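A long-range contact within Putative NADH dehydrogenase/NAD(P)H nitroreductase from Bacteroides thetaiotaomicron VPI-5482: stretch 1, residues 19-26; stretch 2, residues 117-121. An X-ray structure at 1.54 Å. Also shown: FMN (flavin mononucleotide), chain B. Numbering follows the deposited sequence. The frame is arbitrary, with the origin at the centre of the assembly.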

# COMPACT_ATOMS: atom_id res chain seq x y z
N ARG A 19 -2.15 -8.65 10.12
CA ARG A 19 -2.36 -9.09 8.76
C ARG A 19 -1.28 -10.10 8.33
O ARG A 19 -0.08 -9.93 8.63
CB ARG A 19 -2.35 -7.89 7.79
CG ARG A 19 -2.56 -8.20 6.34
CD ARG A 19 -1.76 -7.33 5.35
NE ARG A 19 -0.32 -7.43 5.65
CZ ARG A 19 0.46 -8.48 5.32
NH1 ARG A 19 0.00 -9.46 4.54
NH2 ARG A 19 1.71 -8.49 5.75
N LYS A 20 -1.71 -11.14 7.65
CA LYS A 20 -0.79 -12.08 7.01
C LYS A 20 -1.38 -12.64 5.75
O LYS A 20 -2.60 -12.52 5.54
CB LYS A 20 -0.36 -13.21 7.97
CG LYS A 20 -1.30 -14.41 8.12
CD LYS A 20 -2.63 -14.04 8.72
CE LYS A 20 -2.62 -13.77 10.23
NZ LYS A 20 -3.91 -13.18 10.77
N SER A 21 -0.52 -13.23 4.92
CA SER A 21 -0.97 -13.85 3.68
C SER A 21 -1.65 -15.18 4.03
O SER A 21 -1.06 -16.04 4.72
CB SER A 21 0.19 -14.09 2.74
OG SER A 21 0.67 -12.85 2.16
N VAL A 22 -2.89 -15.36 3.59
CA VAL A 22 -3.60 -16.63 3.83
C VAL A 22 -3.89 -17.25 2.44
O VAL A 22 -4.46 -16.57 1.55
CB VAL A 22 -4.92 -16.37 4.55
CG1 VAL A 22 -5.79 -17.61 4.64
CG2 VAL A 22 -4.68 -15.72 5.99
N ARG A 23 -3.47 -18.50 2.27
CA ARG A 23 -3.50 -19.21 1.01
C ARG A 23 -4.34 -20.48 0.98
O ARG A 23 -4.32 -21.24 -0.01
CB ARG A 23 -2.07 -19.58 0.61
CG ARG A 23 -1.13 -18.38 0.56
CD ARG A 23 0.24 -18.75 0.01
NE ARG A 23 1.05 -17.57 -0.23
CZ ARG A 23 1.78 -16.94 0.69
NH1 ARG A 23 1.85 -17.32 1.96
NH2 ARG A 23 2.44 -15.87 0.35
N THR A 24 -5.08 -20.71 2.05
CA THR A 24 -6.06 -21.80 2.11
C THR A 24 -7.31 -21.29 2.81
O THR A 24 -7.24 -20.49 3.75
CB THR A 24 -5.53 -23.03 2.83
OG1 THR A 24 -5.15 -22.67 4.16
CG2 THR A 24 -4.35 -23.73 2.07
N TYR A 25 -8.47 -21.72 2.32
CA TYR A 25 -9.77 -21.20 2.72
C TYR A 25 -10.76 -22.30 2.99
O TYR A 25 -10.76 -23.36 2.34
CB TYR A 25 -10.35 -20.24 1.66
CG TYR A 25 -9.30 -19.34 1.08
CD1 TYR A 25 -8.77 -18.28 1.81
CD2 TYR A 25 -8.80 -19.58 -0.21
CE1 TYR A 25 -7.76 -17.48 1.30
CE2 TYR A 25 -7.78 -18.82 -0.70
CZ TYR A 25 -7.24 -17.78 0.03
OH TYR A 25 -6.19 -17.04 -0.53
N LEU A 26 -11.65 -22.04 3.94
CA LEU A 26 -12.77 -22.92 4.15
C LEU A 26 -13.69 -22.86 2.95
O LEU A 26 -13.73 -21.85 2.22
CB LEU A 26 -13.56 -22.48 5.37
CG LEU A 26 -12.84 -22.51 6.71
CD1 LEU A 26 -13.75 -21.92 7.84
CD2 LEU A 26 -12.49 -23.93 7.05
N1 FMN B . 2.08 -14.69 -2.56
C2 FMN B . 1.71 -15.73 -3.38
O2 FMN B . 1.27 -16.77 -2.86
N3 FMN B . 1.84 -15.62 -4.75
C4 FMN B . 2.34 -14.50 -5.37
O4 FMN B . 2.43 -14.44 -6.63
C4A FMN B . 2.72 -13.44 -4.53
N5 FMN B . 3.26 -12.28 -5.07
C5A FMN B . 3.46 -11.18 -4.29
C6 FMN B . 3.85 -9.98 -4.89
C7 FMN B . 3.99 -8.85 -4.10
C7M FMN B . 4.41 -7.50 -4.70
C8 FMN B . 3.77 -8.89 -2.74
C8M FMN B . 3.95 -7.62 -1.93
C9 FMN B . 3.41 -10.08 -2.14
C9A FMN B . 3.24 -11.24 -2.91
N10 FMN B . 2.90 -12.47 -2.34
C10 FMN B . 2.58 -13.53 -3.14
C1' FMN B . 2.70 -12.57 -0.87
C2' FMN B . 4.04 -12.64 -0.15
O2' FMN B . 4.67 -13.91 -0.35
C3' FMN B . 3.89 -12.31 1.35
O3' FMN B . 3.47 -10.95 1.52
C4' FMN B . 5.22 -12.48 2.13
O4' FMN B . 5.57 -13.88 2.16
C5' FMN B . 5.16 -11.93 3.56
O5' FMN B . 4.13 -12.66 4.22
P FMN B . 2.85 -11.91 4.89
O1P FMN B . 2.04 -11.26 3.75
O2P FMN B . 2.14 -13.12 5.53
O3P FMN B . 3.32 -10.87 5.89
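Stretch 2, residues 117-121: LGAVW

Residues 117-121 cross the irregular, largely extended segment 19-26 steeply: the CA 118 to 120 direction lies 109° from that of CA 20 to 25, and the touching residues are at least 93 positions apart in sequence. Stretch 1 has no regular helix or strand, Arg 19 being the first residue to leave helical geometry. In stretch 2, Gly 118 and Ala 119 are strand, and Val 120 continues with extended torsions (-147°/137°). The backbones approach closely, with CA of Ser 21 4.6 Å from CA of Val 120 and CA of Val 22 5.0 Å from CA of Gly 118. Together the stretches bury 291 Å².

One direct hydrogen bond joins them, from Val 22 N to Ala 119 O (2.9 Å, nearly linear at 172°). The same carbonyl oxygen receives a CA-H...O contact from Ser 21 CA at 3.5 Å. Water extends the polar link: water 1 accepts from Arg 19 NH1 (2.9 Å) and donates to Ala 119 O (3.3 Å), while water 3 donates to Ser 21 OG (2.7 Å) and accepts from Trp 121 N (2.9 Å).

Van der Waals packing centres on Val 120, whose CA-CB bond points toward stretch 1 and whose methyl groups rest against polar atoms there. Its CG1 lies 3.5 Å from both Val 22 O and Tyr 25 OH, which are themselves joined by a weak hydrogen bond; its CG2 lies 3.8 Å from both Ser 21 OG and Arg 23 NE. At Gly 118 the absence of a side chain lets Val 22 CB come within 3.7 Å of Gly 118 CA; an ideal CB there would clash with Val 22 CG1 at 2.6 Å.

FMN borders the same junction. Arg 23 NE donates to FMN O2 (2.8 Å), Ser 21 N to FMN O2P (2.7 Å), and Val 120 CG2 approaches FMN N1 at 3.6 Å.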

# COMPACT_ATOMS: atom_id res chain seq x y z
N LEU A 117 -11.42 -12.38 7.65
CA LEU A 117 -11.11 -13.05 6.40
C LEU A 117 -9.61 -13.20 6.25
O LEU A 117 -8.80 -12.64 7.01
CB LEU A 117 -11.71 -12.26 5.21
CG LEU A 117 -13.25 -12.15 5.23
CD1 LEU A 117 -13.71 -11.10 4.19
CD2 LEU A 117 -13.93 -13.52 5.00
N GLY A 118 -9.24 -13.99 5.26
CA GLY A 118 -7.85 -14.15 4.86
C GLY A 118 -7.75 -13.80 3.38
O GLY A 118 -8.65 -14.08 2.61
N ALA A 119 -6.62 -13.24 3.00
CA ALA A 119 -6.38 -12.92 1.61
C ALA A 119 -4.88 -13.00 1.33
O ALA A 119 -4.08 -13.03 2.28
CB ALA A 119 -6.91 -11.53 1.33
N VAL A 120 -4.52 -13.02 0.04
CA VAL A 120 -3.09 -12.97 -0.34
C VAL A 120 -2.96 -12.20 -1.67
O VAL A 120 -3.74 -12.42 -2.61
CB VAL A 120 -2.51 -14.41 -0.47
CG1 VAL A 120 -3.32 -15.31 -1.48
CG2 VAL A 120 -1.01 -14.39 -0.82
N TRP A 121 -1.96 -11.33 -1.70
CA TRP A 121 -1.55 -10.66 -2.93
C TRP A 121 -0.80 -11.65 -3.79
O TRP A 121 0.24 -12.15 -3.38
CB TRP A 121 -0.66 -9.49 -2.52
CG TRP A 121 -0.02 -8.64 -3.61
CD1 TRP A 121 0.47 -9.03 -4.82
CD2 TRP A 121 0.25 -7.26 -3.48
NE1 TRP A 121 0.99 -7.92 -5.49
CE2 TRP A 121 0.85 -6.82 -4.69
CE3 TRP A 121 0.01 -6.33 -2.46
CZ2 TRP A 121 1.30 -5.53 -4.88
CZ3 TRP A 121 0.44 -5.03 -2.65
CH2 TRP A 121 1.04 -4.64 -3.87
O HOH W 1 -2.53 -10.38 3.39
O HOH W 2 -5.19 -12.24 5.43
O HOH W 3 -0.74 -10.86 0.93